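Snaclec convulxin subunit alpha (Crotalus durissus, PDB 1UMR) activates platelets as a snake venom C-type lectin-like toxin that binds the collagen receptor glycoprotein VI. Local coordinates at residues Gln13-Ile18 and Cys129-Gln134. Residues are numbered along the deposited sequence; the frame is centred on the assembly and turned at random.
Sequences QHCYRI and CKFPPQ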
loop_
_atom_site.group_PDB
_atom_site.type_symbol
_atom_site.label_atom_id
_atom_site.label_comp_id
_atom_site.label_asym_id
_atom_site.label_seq_id
_atom_site.Cartn_x
_atom_site.Cartn_y
_atom_site.Cartn_z
ATOM N N GLN A 13 39.537 23.780 -14.035
ATOM C CA GLN A 13 39.550 25.242 -14.130
ATOM C C GLN A 13 40.279 25.924 -12.992
ATOM O O GLN A 13 39.938 27.060 -12.637
ATOM C CB GLN A 13 38.121 25.834 -14.285
ATOM C CG GLN A 13 37.199 25.029 -15.174
ATOM C CD GLN A 13 35.748 25.472 -15.073
ATOM O OE1 GLN A 13 35.349 26.612 -15.576
ATOM N NE2 GLN A 13 34.925 24.615 -14.452
ATOM N N HIS A 14 41.275 25.258 -12.419
ATOM C CA HIS A 14 41.927 25.817 -11.234
ATOM C C HIS A 14 43.427 25.669 -11.385
ATOM O O HIS A 14 43.891 24.781 -12.094
ATOM C CB HIS A 14 41.465 25.024 -9.998
ATOM C CG HIS A 14 39.994 25.168 -9.690
ATOM N ND1 HIS A 14 39.498 26.136 -8.828
ATOM C CD2 HIS A 14 38.920 24.441 -10.103
ATOM C CE1 HIS A 14 38.172 26.098 -8.854
ATOM N NE2 HIS A 14 37.800 25.054 -9.592
ATOM N N CYS A 15 44.182 26.539 -10.754
ATOM C CA CYS A 15 45.588 26.320 -10.591
ATOM C C CYS A 15 45.888 25.592 -9.226
ATOM O O CYS A 15 45.264 25.877 -8.240
ATOM C CB CYS A 15 46.341 27.645 -10.619
ATOM S SG CYS A 15 46.008 28.742 -11.986
ATOM N N TYR A 16 46.892 24.710 -9.227
ATOM C CA TYR A 16 47.405 23.943 -8.081
ATOM C C TYR A 16 48.943 24.001 -7.886
ATOM O O TYR A 16 49.712 24.282 -8.798
ATOM C CB TYR A 16 47.051 22.463 -8.263
ATOM C CG TYR A 16 45.594 22.168 -8.505
ATOM C CD1 TYR A 16 45.043 22.416 -9.745
ATOM C CD2 TYR A 16 44.740 21.632 -7.456
ATOM C CE1 TYR A 16 43.753 22.129 -10.029
ATOM C CE2 TYR A 16 43.420 21.330 -7.677
ATOM C CZ TYR A 16 42.912 21.584 -9.038
ATOM O OH TYR A 16 41.624 21.296 -9.405
ATOM N N ARG A 17 49.417 23.710 -6.683
ATOM C CA ARG A 17 50.869 23.596 -6.492
ATOM C C ARG A 17 51.131 23.020 -5.111
ATOM O O ARG A 17 50.550 23.489 -4.166
ATOM C CB ARG A 17 51.549 24.944 -6.615
ATOM C CG ARG A 17 53.071 24.737 -6.383
ATOM C CD ARG A 17 53.793 26.095 -6.336
ATOM N NE ARG A 17 55.261 26.209 -6.379
ATOM C CZ ARG A 17 55.871 27.437 -6.332
ATOM N NH1 ARG A 17 55.122 28.579 -6.310
ATOM N NH2 ARG A 17 57.191 27.548 -6.317
ATOM N N ILE A 18 51.941 21.962 -5.005
ATOM C CA ILE A 18 52.454 21.518 -3.727
ATOM C C ILE A 18 53.610 22.386 -3.228
ATOM O O ILE A 18 54.546 22.667 -3.945
ATOM C CB ILE A 18 52.797 20.052 -3.757
ATOM C CG1 ILE A 18 53.505 19.583 -2.465
ATOM C CG2 ILE A 18 53.532 19.611 -5.073
ATOM C CD1 ILE A 18 53.514 18.123 -2.517
ATOM N N CYS A 129 48.245 23.885 -2.505
ATOM C CA CYS A 129 47.381 25.061 -2.673
ATOM C C CYS A 129 46.489 24.980 -3.943
ATOM O O CYS A 129 46.854 24.335 -4.945
ATOM C CB CYS A 129 48.180 26.328 -2.739
ATOM S SG CYS A 129 48.966 26.739 -1.160
ATOM N N LYS A 130 45.304 25.570 -3.890
ATOM C CA LYS A 130 44.385 25.606 -5.038
ATOM C C LYS A 130 43.699 26.945 -5.153
ATOM O O LYS A 130 43.398 27.605 -4.163
ATOM C CB LYS A 130 43.402 24.433 -5.064
ATOM C CG LYS A 130 42.092 24.615 -5.927
ATOM C CD LYS A 130 41.120 23.444 -5.614
ATOM C CE LYS A 130 39.742 23.535 -6.365
ATOM N NZ LYS A 130 38.943 22.287 -6.259
ATOM N N PHE A 131 43.557 27.422 -6.378
ATOM C CA PHE A 131 42.801 28.644 -6.640
ATOM C C PHE A 131 42.279 28.711 -8.071
ATOM O O PHE A 131 42.765 27.973 -8.917
ATOM C CB PHE A 131 43.616 29.874 -6.316
ATOM C CG PHE A 131 44.531 30.312 -7.382
ATOM C CD1 PHE A 131 45.886 29.991 -7.349
ATOM C CD2 PHE A 131 44.077 31.179 -8.358
ATOM C CE1 PHE A 131 46.799 30.457 -8.303
ATOM C CE2 PHE A 131 44.930 31.695 -9.321
ATOM C CZ PHE A 131 46.333 31.347 -9.302
ATOM N N PRO A 132 41.229 29.515 -8.312
ATOM C CA PRO A 132 40.656 29.643 -9.668
ATOM C C PRO A 132 41.198 30.882 -10.372
ATOM O O PRO A 132 40.905 31.941 -9.929
ATOM C CB PRO A 132 39.199 29.838 -9.401
ATOM C CG PRO A 132 39.140 30.658 -7.950
ATOM C CD PRO A 132 40.495 30.317 -7.294
ATOM N N PRO A 133 41.967 30.760 -11.449
ATOM C CA PRO A 133 42.546 31.924 -12.162
ATOM C C PRO A 133 41.392 32.641 -12.799
ATOM O O PRO A 133 40.332 32.024 -12.858
ATOM C CB PRO A 133 43.395 31.254 -13.279
ATOM C CG PRO A 133 42.581 30.015 -13.600
ATOM C CD PRO A 133 42.355 29.505 -12.088
ATOM N N GLN A 134 41.561 33.898 -13.211
ATOM C CA GLN A 134 40.487 34.651 -13.883
ATOM C C GLN A 134 40.689 34.783 -15.361
ATOM O O GLN A 134 41.789 34.887 -15.901
ATOM C CB GLN A 134 40.331 36.058 -13.317
ATOM C CG GLN A 134 40.598 36.172 -11.812
ATOM C CD GLN A 134 40.518 37.669 -11.306
ATOM O OE1 GLN A 134 41.332 38.543 -11.641
ATOM N NE2 GLN A 134 39.515 37.929 -10.510
HETATM O O HOH W 1 38.982 29.570 -13.325
#
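Cys15 and Phe131, and Arg17 and Cys129, form two hydrogen-bonded antiparallel pairs, with strand axes 4.8 Å apart and running at 169°. In the first, Cys15 N to Phe131 O is short at 2.7 Å, and Phe131 N returns a bond to Cys15 O; in the second, Cys129 N reaches Arg17 O nearly straight, with 170° at the hydrogen. Between them the non-hydrogen-bonded pair Tyr16-Lys130 is flanked by CA-H...O contacts, Tyr16 CA standing 3.2 Å from Cys129 O and Lys130 CA facing Cys15 O. Where strand 14-18 begins and strand 129-131 ends, one water donates to both Gln13 O and Pro133 O, bridging the backbones.

Aromatic contacts differ on the two faces of the sheet. On that of Cys15, Phe131 CG sits between its own N and carbonyl carbon (chi1 83°), which turns one face of the ring to Cys15: Cys15 CB lies over that face, offset toward the rim, 3.7 Å from Phe131 CE1, while Cys15 SG approaches obliquely. Pro133 CD lies 3.7 Å from Cys15 SG. On the Tyr16 face the extended Lys130 chain runs alongside the phenol, its CD 3.7 Å from Tyr16 CE2, and Lys130 CE sits over the centre of the His14 ring, 3.6 Å above its plane, a CH-pi contact. Glu49 takes both polar ends, salt-bridged to Lys130 NZ and hydrogen-bonded to Tyr16 OH.

The disulfide to Cys4 ties Cys15 to the N-terminal segment, and that to Cys32 ties Cys129 to helix 25-35. This pairing of an early strand with the C-terminal one, bringing the chain's ends together, is characteristic of the C-type lectin fold.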